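Local atomic coordinates of protein-glutamine gamma-glutamyltransferase 2 (Pagrus major, PDB entry 1G0D), a protein that probably catalyses calcium-dependent cross-linking of proteins, joining peptide-bound glutamine to lysine or to other primary amines with release of ammonia. Residues A[181-184]-A[185-188]; A[551-554]-A[555-559]; A[434-437]-A[438-441]; A[451-455]-A[456-460]; A[201-204]-A[205-209]. One frame throughout, in Å; residues are numbered along the deposited sequence.

Contact 1 of 5, residues A[181-184]-A[185-188]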
# COMPACT_ATOMS: atom_id res chain seq x y z
N GLU A 181 9.54 7.38 11.78
CA GLU A 181 10.97 7.61 11.54
C GLU A 181 11.16 9.10 11.46
O GLU A 181 10.23 9.83 11.15
CB GLU A 181 11.43 6.94 10.25
CG GLU A 181 11.47 5.41 10.33
CD GLU A 181 12.57 4.85 11.24
OE1 GLU A 181 13.60 4.40 10.70
OE2 GLU A 181 12.41 4.83 12.48
N ASP A 182 12.36 9.58 11.70
CA ASP A 182 12.51 11.02 11.72
C ASP A 182 12.03 11.78 10.54
O ASP A 182 12.40 11.46 9.42
CB ASP A 182 13.95 11.41 11.95
CG ASP A 182 14.40 11.10 13.33
OD1 ASP A 182 15.52 11.52 13.69
OD2 ASP A 182 13.63 10.44 14.03
N TYR A 183 11.24 12.81 10.84
CA TYR A 183 10.70 13.75 9.86
C TYR A 183 9.64 13.28 8.88
O TYR A 183 9.11 14.06 8.10
CB TYR A 183 11.86 14.39 9.11
CG TYR A 183 12.96 14.83 10.04
CD1 TYR A 183 14.26 14.35 9.88
CD2 TYR A 183 12.70 15.68 11.11
CE1 TYR A 183 15.26 14.69 10.77
CE2 TYR A 183 13.69 16.03 12.00
CZ TYR A 183 14.97 15.53 11.83
OH TYR A 183 15.96 15.86 12.72
N VAL A 184 9.29 12.00 8.94
CA VAL A 184 8.28 11.51 8.03
C VAL A 184 6.94 12.23 8.28
O VAL A 184 6.09 12.32 7.38
CB VAL A 184 8.12 10.02 8.20
CG1 VAL A 184 6.81 9.57 7.59
CG2 VAL A 184 9.33 9.31 7.55
N MET A 185 6.73 12.74 9.50
CA MET A 185 5.49 13.44 9.78
C MET A 185 5.53 14.78 9.07
O MET A 185 4.55 15.22 8.47
CB MET A 185 5.33 13.66 11.29
CG MET A 185 4.14 14.53 11.65
SD MET A 185 4.17 15.19 13.30
CE MET A 185 5.52 16.42 13.15
N ASP A 186 6.66 15.45 9.13
CA ASP A 186 6.79 16.74 8.50
C ASP A 186 6.60 16.69 7.00
O ASP A 186 6.03 17.63 6.41
CB ASP A 186 8.15 17.30 8.82
CG ASP A 186 8.37 17.41 10.27
OD1 ASP A 186 8.31 18.56 10.73
OD2 ASP A 186 8.59 16.37 10.95
N ILE A 187 7.09 15.61 6.38
CA ILE A 187 6.96 15.41 4.94
C ILE A 187 5.50 15.08 4.59
O ILE A 187 5.02 15.40 3.50
CB ILE A 187 7.81 14.24 4.42
CG1 ILE A 187 9.30 14.50 4.63
CG2 ILE A 187 7.57 14.09 2.95
CD1 ILE A 187 10.17 13.26 4.63
N CYS A 188 4.80 14.41 5.50
CA CYS A 188 3.41 14.08 5.24
C CYS A 188 2.64 15.37 5.05
O CYS A 188 1.90 15.47 4.09
CB CYS A 188 2.84 13.24 6.36
SG CYS A 188 3.40 11.54 6.32
O HOH W 1 7.33 10.95 11.59
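Helix 184-193 starts just after Tyr183, its N-cap residue, and the carbonyl of Tyr183 takes the first bond of the new helix from Ile187. Ile187 N stands 3.1 Å from Tyr183 O with a donor angle of 158°. A type II beta turn from Glu181 to Val184 leads into this start. It is closed by Val184 N giving to Glu181 O at 3.2 Å, and Tyr183 holds the third position of the turn, with positive phi. Glu181 O also accepts a hydrogen bond from a water, which receives a weak bond from Met185 N at 2.8 Å. On the outer side Asp186 bends back toward the cap: with CG anti to its own carbonyl carbon (chi1 -58°), OD2 comes to 3.5 Å from Tyr183 CA. The same oxygen lies near the plane of the tyrosine ring, 4.2 Å from CD2 at its edge, and carboxylate and ring are turned 66° apart. Asp182 CB lies over the rim of one ring face. On the inner side Val184 CG1 meets Cys188 SG at 4.1 Å; Val184 also touches Val253 of helix 253-261, and Cys188 reaches helix 272-286. Asp186 OD2 forms a salt bridge with Arg31, so the arginine probably offsets a carboxylate that also sits near the helix start, where the helix dipole would be expected to stabilise its negative charge.

Contact 2 of 5, residues A[551-554]-A[555-559]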
# COMPACT_ATOMS: atom_id res chain seq x y z
N ARG A 551 15.73 -14.98 -21.60
CA ARG A 551 15.56 -14.03 -22.68
C ARG A 551 14.28 -13.17 -22.59
O ARG A 551 14.32 -11.99 -22.91
CB ARG A 551 15.59 -14.79 -24.02
CG ARG A 551 16.96 -14.81 -24.72
CD ARG A 551 17.51 -16.22 -24.88
NE ARG A 551 16.82 -16.96 -25.94
CZ ARG A 551 17.16 -18.18 -26.35
NH1 ARG A 551 18.19 -18.82 -25.81
NH2 ARG A 551 16.45 -18.79 -27.30
N CYS A 552 13.19 -13.74 -22.10
CA CYS A 552 11.90 -13.04 -22.07
C CYS A 552 11.33 -12.60 -20.73
O CYS A 552 10.54 -11.67 -20.64
CB CYS A 552 10.87 -13.91 -22.80
SG CYS A 552 11.53 -15.18 -24.00
N VAL A 553 11.73 -13.30 -19.69
CA VAL A 553 11.25 -13.05 -18.35
C VAL A 553 11.83 -11.74 -17.78
O VAL A 553 12.87 -11.30 -18.23
CB VAL A 553 11.58 -14.30 -17.52
CG1 VAL A 553 12.40 -14.00 -16.34
CG2 VAL A 553 10.32 -15.02 -17.21
N SER A 554 11.10 -11.12 -16.84
CA SER A 554 11.45 -9.84 -16.16
C SER A 554 11.89 -10.03 -14.69
O SER A 554 12.07 -11.15 -14.22
CB SER A 554 10.22 -8.91 -16.14
OG SER A 554 10.37 -7.80 -16.98
N GLU A 555 11.99 -8.91 -13.96
CA GLU A 555 12.40 -8.92 -12.56
C GLU A 555 11.53 -9.82 -11.68
O GLU A 555 11.98 -10.27 -10.63
CB GLU A 555 12.35 -7.51 -12.00
CG GLU A 555 10.95 -6.96 -12.01
CD GLU A 555 10.74 -5.89 -13.05
OE1 GLU A 555 9.69 -5.20 -12.97
OE2 GLU A 555 11.60 -5.74 -13.95
N HIS A 556 10.29 -10.07 -12.10
CA HIS A 556 9.41 -10.92 -11.32
C HIS A 556 9.51 -12.37 -11.77
O HIS A 556 8.92 -13.25 -11.16
CB HIS A 556 7.94 -10.44 -11.38
CG HIS A 556 7.62 -9.28 -10.46
ND1 HIS A 556 8.56 -8.70 -9.62
CD2 HIS A 556 6.48 -8.57 -10.28
CE1 HIS A 556 8.01 -7.69 -8.97
NE2 HIS A 556 6.75 -7.59 -9.35
N HIS A 557 10.25 -12.63 -12.83
CA HIS A 557 10.42 -14.02 -13.29
C HIS A 557 9.10 -14.80 -13.46
O HIS A 557 8.94 -15.90 -12.91
CB HIS A 557 11.33 -14.78 -12.32
CG HIS A 557 12.40 -13.95 -11.71
ND1 HIS A 557 13.67 -13.84 -12.25
CD2 HIS A 557 12.40 -13.14 -10.63
CE1 HIS A 557 14.39 -13.01 -11.53
NE2 HIS A 557 13.64 -12.56 -10.54
N LEU A 558 8.17 -14.25 -14.25
CA LEU A 558 6.87 -14.87 -14.48
C LEU A 558 6.63 -15.53 -15.86
O LEU A 558 6.95 -14.98 -16.91
CB LEU A 558 5.78 -13.82 -14.28
CG LEU A 558 5.40 -13.34 -12.90
CD1 LEU A 558 4.73 -11.99 -13.09
CD2 LEU A 558 4.47 -14.37 -12.19
N ILE A 559 6.01 -16.70 -15.84
CA ILE A 559 5.72 -17.41 -17.07
C ILE A 559 4.25 -17.79 -17.09
O ILE A 559 3.79 -18.60 -16.28
CB ILE A 559 6.62 -18.67 -17.20
CG1 ILE A 559 8.05 -18.24 -17.57
CG2 ILE A 559 6.05 -19.63 -18.25
CD1 ILE A 559 9.07 -19.30 -17.36
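The hydrogen bonding between Ser554 and His557 is a single backbone bond, 2.7 Å from His557 N to Ser554 O with a donor angle of 153°. The N-H reaches the oxygen from above the carbonyl plane, 53° out of it. The same carbonyl oxygen lies over one face of the His557 ring, offset toward the rim and 3.7 Å from ND1. The bond closes a type I beta turn from Ser554 to His557, which delivers the chain into strand 558-566, an inner strand of a mixed sheet with 502-513 and 573-581 as neighbours. Val553 packs through both methyls: its CG1 rests 3.6 Å from His557 CA, while its CG2 sits 3.4 Å from the backbone Leu558 O and, as the apolar pair, 4.0 Å from Ile559 CG1. Val553 also leans on Ala512 of strand 502-513. Two side chains have polar partners outside the turn: Glu555 OE1 with Tyr240 OH and His557 NE2 with Lys671 O. Without the His557 imidazole, as with an alanine here, Lys671 O would probably lose this donor and a gap would open beside Phe484, whose ring meets it. The His556 side chain comes about 4 Å from that of Tyr515, a residue important for catalytic activity.

Contact 3 of 5, residues A[434-437]-A[438-441]. With SO4 (sulfate ion), chain B.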
# COMPACT_ATOMS: atom_id res chain seq x y z
N GLU A 434 -4.71 -12.62 5.91
CA GLU A 434 -6.09 -12.64 6.30
C GLU A 434 -6.91 -12.53 5.03
O GLU A 434 -6.84 -11.51 4.35
CB GLU A 434 -6.35 -11.45 7.19
CG GLU A 434 -7.72 -10.87 7.10
CD GLU A 434 -8.40 -10.90 8.44
OE1 GLU A 434 -9.21 -9.98 8.75
OE2 GLU A 434 -8.09 -11.88 9.17
N ASP A 435 -7.67 -13.56 4.69
CA ASP A 435 -8.48 -13.45 3.48
C ASP A 435 -9.70 -12.58 3.74
O ASP A 435 -10.62 -12.94 4.45
CB ASP A 435 -8.89 -14.83 2.98
CG ASP A 435 -9.60 -14.76 1.65
OD1 ASP A 435 -10.57 -13.98 1.55
OD2 ASP A 435 -9.20 -15.48 0.70
N VAL A 436 -9.70 -11.43 3.11
CA VAL A 436 -10.71 -10.42 3.29
C VAL A 436 -11.75 -10.37 2.15
O VAL A 436 -12.59 -9.49 2.07
CB VAL A 436 -9.87 -9.11 3.53
CG1 VAL A 436 -10.05 -8.15 2.48
CG2 VAL A 436 -10.16 -8.55 4.85
N THR A 437 -11.74 -11.39 1.30
CA THR A 437 -12.64 -11.42 0.13
C THR A 437 -14.10 -11.20 0.44
O THR A 437 -14.77 -10.36 -0.18
CB THR A 437 -12.48 -12.75 -0.69
OG1 THR A 437 -11.09 -13.12 -0.76
CG2 THR A 437 -13.00 -12.57 -2.12
N LEU A 438 -14.63 -11.94 1.39
CA LEU A 438 -16.03 -11.76 1.70
C LEU A 438 -16.45 -10.33 2.12
O LEU A 438 -17.63 -10.03 2.12
CB LEU A 438 -16.44 -12.80 2.74
CG LEU A 438 -17.94 -12.74 2.96
CD1 LEU A 438 -18.67 -13.34 1.80
CD2 LEU A 438 -18.27 -13.49 4.21
N HIS A 439 -15.52 -9.45 2.49
CA HIS A 439 -15.88 -8.06 2.87
C HIS A 439 -16.28 -7.38 1.57
O HIS A 439 -17.00 -6.38 1.55
CB HIS A 439 -14.69 -7.22 3.34
CG HIS A 439 -14.04 -7.67 4.60
ND1 HIS A 439 -14.47 -8.76 5.33
CD2 HIS A 439 -12.97 -7.17 5.27
CE1 HIS A 439 -13.69 -8.91 6.39
NE2 HIS A 439 -12.78 -7.96 6.38
N TYR A 440 -15.71 -7.90 0.48
CA TYR A 440 -15.93 -7.33 -0.83
C TYR A 440 -17.00 -7.99 -1.60
O TYR A 440 -17.73 -7.31 -2.31
CB TYR A 440 -14.66 -7.36 -1.67
CG TYR A 440 -13.69 -6.31 -1.23
CD1 TYR A 440 -12.68 -6.60 -0.31
CD2 TYR A 440 -13.76 -5.02 -1.74
CE1 TYR A 440 -11.78 -5.64 0.08
CE2 TYR A 440 -12.86 -4.04 -1.36
CZ TYR A 440 -11.87 -4.35 -0.45
OH TYR A 440 -10.95 -3.39 -0.11
N LYS A 441 -17.13 -9.31 -1.49
CA LYS A 441 -18.18 -9.92 -2.28
C LYS A 441 -18.85 -11.15 -1.73
O LYS A 441 -18.25 -11.94 -1.02
CB LYS A 441 -17.65 -10.21 -3.69
CG LYS A 441 -16.20 -10.66 -3.76
CD LYS A 441 -15.65 -10.30 -5.10
CE LYS A 441 -15.34 -11.54 -5.92
NZ LYS A 441 -15.91 -11.39 -7.30
S SO4 B . -12.17 -6.01 9.77
O1 SO4 B . -13.02 -5.60 8.76
O2 SO4 B . -11.78 -4.87 10.51
O3 SO4 B . -13.03 -6.74 10.59
O4 SO4 B . -11.14 -6.86 9.24
O HOH W 2 -13.28 -13.99 3.10
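Val436 and Thr437 lead from strand 433-435 into the short, weakly bonded helix 437-440 and touch His439, Tyr440 and Lys441. Before them Glu434, a calcium ligand by similarity, places OE1 3.7 Å from O4 of a sulfate ion, probably from the crystallisation liquor. Asp435 makes an Asx turn: its OD1 accepts from Thr437 N at 2.9 Å, nearly along the C-O axis, and from Thr437 OG1 at 2.5 Å. A water links this oxygen to Leu438 N. Val436 forks between two rings: its CG2 presses to 3.1 Å from His439 NE2, with its CB over a face of the imidazole, while its CG1 meets the edge of Tyr440 in the ring plane, 3.9 Å from CE1. Val436 O takes the bond of His439 N. Thr437 O accepts twice, from Tyr440 N at 2.7 Å and Lys441 N at 2.9 Å, the latter in the carbonyl plane. Thr437 CG2 runs alongside Lys441 CG. His439 NE2 gives a weak bond to the sulfate, which Arg291 and Trp351 also hold. Outside, Tyr440 packs on Ile293 of strand 290-298 and bonds through OH to Trp334 of strand 329-339, while Lys441 NZ reaches Val394 O and Asn395 OD1 on helix 387-395.

Contact 4 of 5, residues A[451-455]-A[456-460]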
# COMPACT_ATOMS: atom_id res chain seq x y z
N GLU A 451 -28.32 -11.18 -6.87
CA GLU A 451 -29.10 -9.99 -6.87
C GLU A 451 -28.28 -8.72 -6.82
O GLU A 451 -28.79 -7.66 -7.14
CB GLU A 451 -30.13 -10.03 -5.75
CG GLU A 451 -29.55 -10.31 -4.38
CD GLU A 451 -30.62 -10.77 -3.38
OE1 GLU A 451 -31.25 -11.82 -3.65
OE2 GLU A 451 -30.81 -10.09 -2.33
N VAL A 452 -27.00 -8.80 -6.44
CA VAL A 452 -26.16 -7.59 -6.42
C VAL A 452 -25.62 -7.32 -7.81
O VAL A 452 -25.53 -6.18 -8.24
CB VAL A 452 -24.95 -7.72 -5.43
CG1 VAL A 452 -23.98 -6.54 -5.60
CG2 VAL A 452 -25.47 -7.72 -3.97
N TYR A 453 -25.27 -8.39 -8.51
CA TYR A 453 -24.76 -8.29 -9.87
C TYR A 453 -25.89 -7.77 -10.72
O TYR A 453 -25.68 -6.99 -11.63
CB TYR A 453 -24.37 -9.67 -10.38
CG TYR A 453 -22.96 -10.01 -10.03
CD1 TYR A 453 -22.17 -9.12 -9.28
CD2 TYR A 453 -22.39 -11.19 -10.45
CE1 TYR A 453 -20.84 -9.41 -8.97
CE2 TYR A 453 -21.07 -11.50 -10.15
CZ TYR A 453 -20.30 -10.60 -9.40
OH TYR A 453 -18.99 -10.92 -9.08
N LYS A 454 -27.10 -8.23 -10.41
CA LYS A 454 -28.27 -7.81 -11.15
C LYS A 454 -28.44 -6.31 -10.94
O LYS A 454 -28.54 -5.54 -11.88
CB LYS A 454 -29.51 -8.58 -10.67
CG LYS A 454 -29.65 -10.02 -11.25
CD LYS A 454 -31.12 -10.56 -11.11
CE LYS A 454 -31.37 -11.45 -9.84
NZ LYS A 454 -31.80 -10.76 -8.54
N LYS A 455 -28.46 -5.91 -9.69
CA LYS A 455 -28.59 -4.50 -9.36
C LYS A 455 -27.50 -3.59 -9.98
O LYS A 455 -27.77 -2.54 -10.55
CB LYS A 455 -28.57 -4.40 -7.83
CG LYS A 455 -28.39 -3.02 -7.23
CD LYS A 455 -28.35 -3.14 -5.71
CE LYS A 455 -28.33 -1.79 -5.00
NZ LYS A 455 -27.65 -2.00 -3.68
N ALA A 456 -26.25 -4.02 -9.90
CA ALA A 456 -25.14 -3.21 -10.37
C ALA A 456 -24.82 -3.28 -11.86
O ALA A 456 -24.01 -2.47 -12.37
CB ALA A 456 -23.91 -3.55 -9.56
N GLY A 457 -25.42 -4.24 -12.54
CA GLY A 457 -25.16 -4.39 -13.96
C GLY A 457 -24.06 -5.37 -14.33
O GLY A 457 -23.49 -5.27 -15.43
N ARG A 458 -23.72 -6.31 -13.44
CA ARG A 458 -22.69 -7.31 -13.74
C ARG A 458 -23.45 -8.38 -14.47
O ARG A 458 -24.43 -8.89 -13.90
CB ARG A 458 -22.13 -7.90 -12.46
CG ARG A 458 -20.64 -8.02 -12.42
CD ARG A 458 -20.11 -8.62 -13.68
NE ARG A 458 -20.64 -9.95 -13.93
CZ ARG A 458 -20.05 -11.08 -13.55
NH1 ARG A 458 -20.62 -12.23 -13.83
NH2 ARG A 458 -18.90 -11.06 -12.89
N ARG A 459 -23.06 -8.74 -15.70
CA ARG A 459 -23.81 -9.78 -16.41
C ARG A 459 -23.78 -11.03 -15.56
O ARG A 459 -22.77 -11.33 -14.93
CB ARG A 459 -23.26 -10.04 -17.84
CG ARG A 459 -21.76 -10.30 -17.96
CD ARG A 459 -21.38 -10.66 -19.40
NE ARG A 459 -19.94 -10.69 -19.60
CZ ARG A 459 -19.35 -10.53 -20.79
NH1 ARG A 459 -20.08 -10.32 -21.88
NH2 ARG A 459 -18.02 -10.60 -20.89
N VAL A 460 -24.89 -11.75 -15.52
CA VAL A 460 -24.95 -12.91 -14.68
C VAL A 460 -25.49 -14.15 -15.32
O VAL A 460 -26.68 -14.47 -15.23
CB VAL A 460 -25.72 -12.60 -13.36
CG1 VAL A 460 -27.20 -12.32 -13.65
CG2 VAL A 460 -25.54 -13.76 -12.39
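Arg458 runs along the Tyr453 side chain in the same direction, across the Schellman motif that ends helix 447-456. Arg458 N bonds to Tyr453 O at 2.8 Å, and Gly457 N bonds weakly to Lys454 O. Gly457 has a phi of 94°, where a side chain would collide with the carbonyl oxygen of Ala456. The arginine covers one face of the phenol ring along its length. CB starts at 3.3 Å from Tyr453 CG, CG stands 3.7 Å from the centroid as a CH-pi contact, 12° off the ring normal, and the guanidinium continues over the far part of the ring, its plane turned 30° from it. Bends at chi2 and chi3 fold the chain this way, bringing NH2 to 3.5 Å from Tyr453 CE2. The guanidinium also holds Arg459 O. Outside, Tyr453 OH and Arg458 NH2 bond to OD1 and O of Asn395, a calcium ligand by similarity. Cutting Arg458 back to an alanine would probably uncover this ring face and leave both carbonyls without those donors. Arg459 itself forms a salt bridge with Asp397. Arg458 meets Arg459 O side-on, in the guanidinium plane, with NE at 2.7 Å and NH1 at 2.6 Å.

Contact 5 of 5, residues A[201-204]-A[205-209]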
# COMPACT_ATOMS: atom_id res chain seq x y z
N ASN A 201 -5.70 27.53 -3.67
CA ASN A 201 -6.29 28.25 -2.55
C ASN A 201 -5.87 27.60 -1.22
O ASN A 201 -6.50 26.64 -0.77
CB ASN A 201 -7.80 28.29 -2.67
CG ASN A 201 -8.43 29.13 -1.59
OD1 ASN A 201 -7.80 29.38 -0.56
ND2 ASN A 201 -9.67 29.58 -1.81
N SER A 202 -4.81 28.14 -0.63
CA SER A 202 -4.22 27.67 0.62
C SER A 202 -5.14 27.61 1.84
O SER A 202 -5.13 26.60 2.59
CB SER A 202 -3.05 28.56 0.96
OG SER A 202 -3.49 29.90 0.90
N GLU A 203 -5.88 28.70 2.06
CA GLU A 203 -6.81 28.84 3.17
C GLU A 203 -8.01 27.88 3.12
O GLU A 203 -8.36 27.24 4.11
CB GLU A 203 -7.33 30.27 3.22
CG GLU A 203 -8.20 30.53 4.41
CD GLU A 203 -9.07 31.73 4.21
OE1 GLU A 203 -9.25 32.50 5.17
OE2 GLU A 203 -9.56 31.88 3.07
N MET A 204 -8.65 27.79 1.97
CA MET A 204 -9.75 26.85 1.83
C MET A 204 -9.22 25.44 2.05
O MET A 204 -9.85 24.64 2.73
CB MET A 204 -10.36 26.98 0.44
CG MET A 204 -11.69 26.29 0.21
SD MET A 204 -12.19 26.49 -1.55
CE MET A 204 -13.41 25.18 -1.70
N ASP A 205 -8.06 25.12 1.48
CA ASP A 205 -7.47 23.80 1.65
C ASP A 205 -7.23 23.52 3.14
O ASP A 205 -7.50 22.42 3.61
CB ASP A 205 -6.14 23.70 0.92
CG ASP A 205 -5.36 22.44 1.29
OD1 ASP A 205 -5.87 21.32 1.03
OD2 ASP A 205 -4.23 22.55 1.83
N ILE A 206 -6.72 24.50 3.88
CA ILE A 206 -6.47 24.27 5.30
C ILE A 206 -7.79 23.99 6.02
O ILE A 206 -7.90 23.09 6.88
CB ILE A 206 -5.75 25.49 5.96
CG1 ILE A 206 -4.27 25.47 5.56
CG2 ILE A 206 -5.80 25.42 7.48
CD1 ILE A 206 -3.46 26.64 6.10
N GLU A 207 -8.81 24.73 5.65
CA GLU A 207 -10.09 24.55 6.28
C GLU A 207 -10.67 23.16 6.02
O GLU A 207 -11.48 22.67 6.78
CB GLU A 207 -11.02 25.67 5.82
CG GLU A 207 -10.40 27.06 6.02
CD GLU A 207 -11.37 28.21 5.83
OE1 GLU A 207 -11.95 28.32 4.73
OE2 GLU A 207 -11.55 29.01 6.77
N HIS A 208 -10.22 22.51 4.96
CA HIS A 208 -10.73 21.18 4.61
C HIS A 208 -9.93 20.05 5.22
O HIS A 208 -10.30 18.88 5.10
CB HIS A 208 -10.72 21.02 3.10
CG HIS A 208 -11.84 21.71 2.41
ND1 HIS A 208 -11.98 23.08 2.38
CD2 HIS A 208 -12.93 21.22 1.77
CE1 HIS A 208 -13.10 23.40 1.76
NE2 HIS A 208 -13.69 22.29 1.38
N ARG A 209 -8.80 20.40 5.84
CA ARG A 209 -7.93 19.41 6.44
C ARG A 209 -8.47 18.73 7.71
O ARG A 209 -7.81 17.89 8.32
CB ARG A 209 -6.58 20.07 6.71
CG ARG A 209 -5.77 20.23 5.46
CD ARG A 209 -4.29 20.43 5.79
NE ARG A 209 -3.57 20.88 4.59
CZ ARG A 209 -2.31 21.29 4.55
NH1 ARG A 209 -1.56 21.32 5.64
NH2 ARG A 209 -1.80 21.67 3.40
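His208 folds back onto Met204 along helix 202-208, a two-turn helix whose N-cap is Asn201. The first shell is a side-chain to backbone bond: His208 ND1 donates to Met204 O at 2.7 Å. It arrives from above the carbonyl plane, 43° out of it. With CG beside the backbone N (chi1 -78°), the ring turns back down the helix far enough to supply that N-H, while His208 N adds a weak bond to the same oxygen. The Met204 chain, extended beyond CG, crosses the imidazole obliquely and sets CG 3.6 Å from CE1. On the adjoining face of the helix, Glu203 and Glu207 run side by side with their carboxylates stacked, OE1 of Glu203 4.5 Å from OE2 of Glu207. These like charges would probably repel each other. Backbone bonds from Asp205 N to Asn201 O and from Ile206 N to Ser202 O set the helical frame. Farther out, Tyr214 meets the His208 ring and binds Asp205 OD1 through OH, Ser202 OG bonds to Arg65, and Ile206 touches Val68 of strand 68-72. Arg209 NH2 forms a salt bridge with Asp205 OD2 at 3.0 Å and another with Asp193. At the start of the helix Asn201 OD1 caps Met204 N at 3.1 Å, an almost straight bond of 174°.

How the contacts relate
Along the chain the order is contact 1, contact 5, contact 3, contact 4, contact 2. Contacts 1 and 5 lie on helices 184-193 and 202-208, with helix 196-200 between them in sequence, their centres 21 Å and nearest atoms about 7 Å apart. Contacts 3 and 4, on the successive helices 437-440 and 447-456, have centres 19 Å apart and touch where Lys441 NZ comes 3.6 Å from Tyr453 OH; both engage Asn395, so they border the same probable calcium region. That pair lies across the chain's centre from contact 1. Contact 2, at the start of strand 558-566, has its centre 30 Å from contact 3 and 46 Å from contact 5. Only 3 and 4 touch.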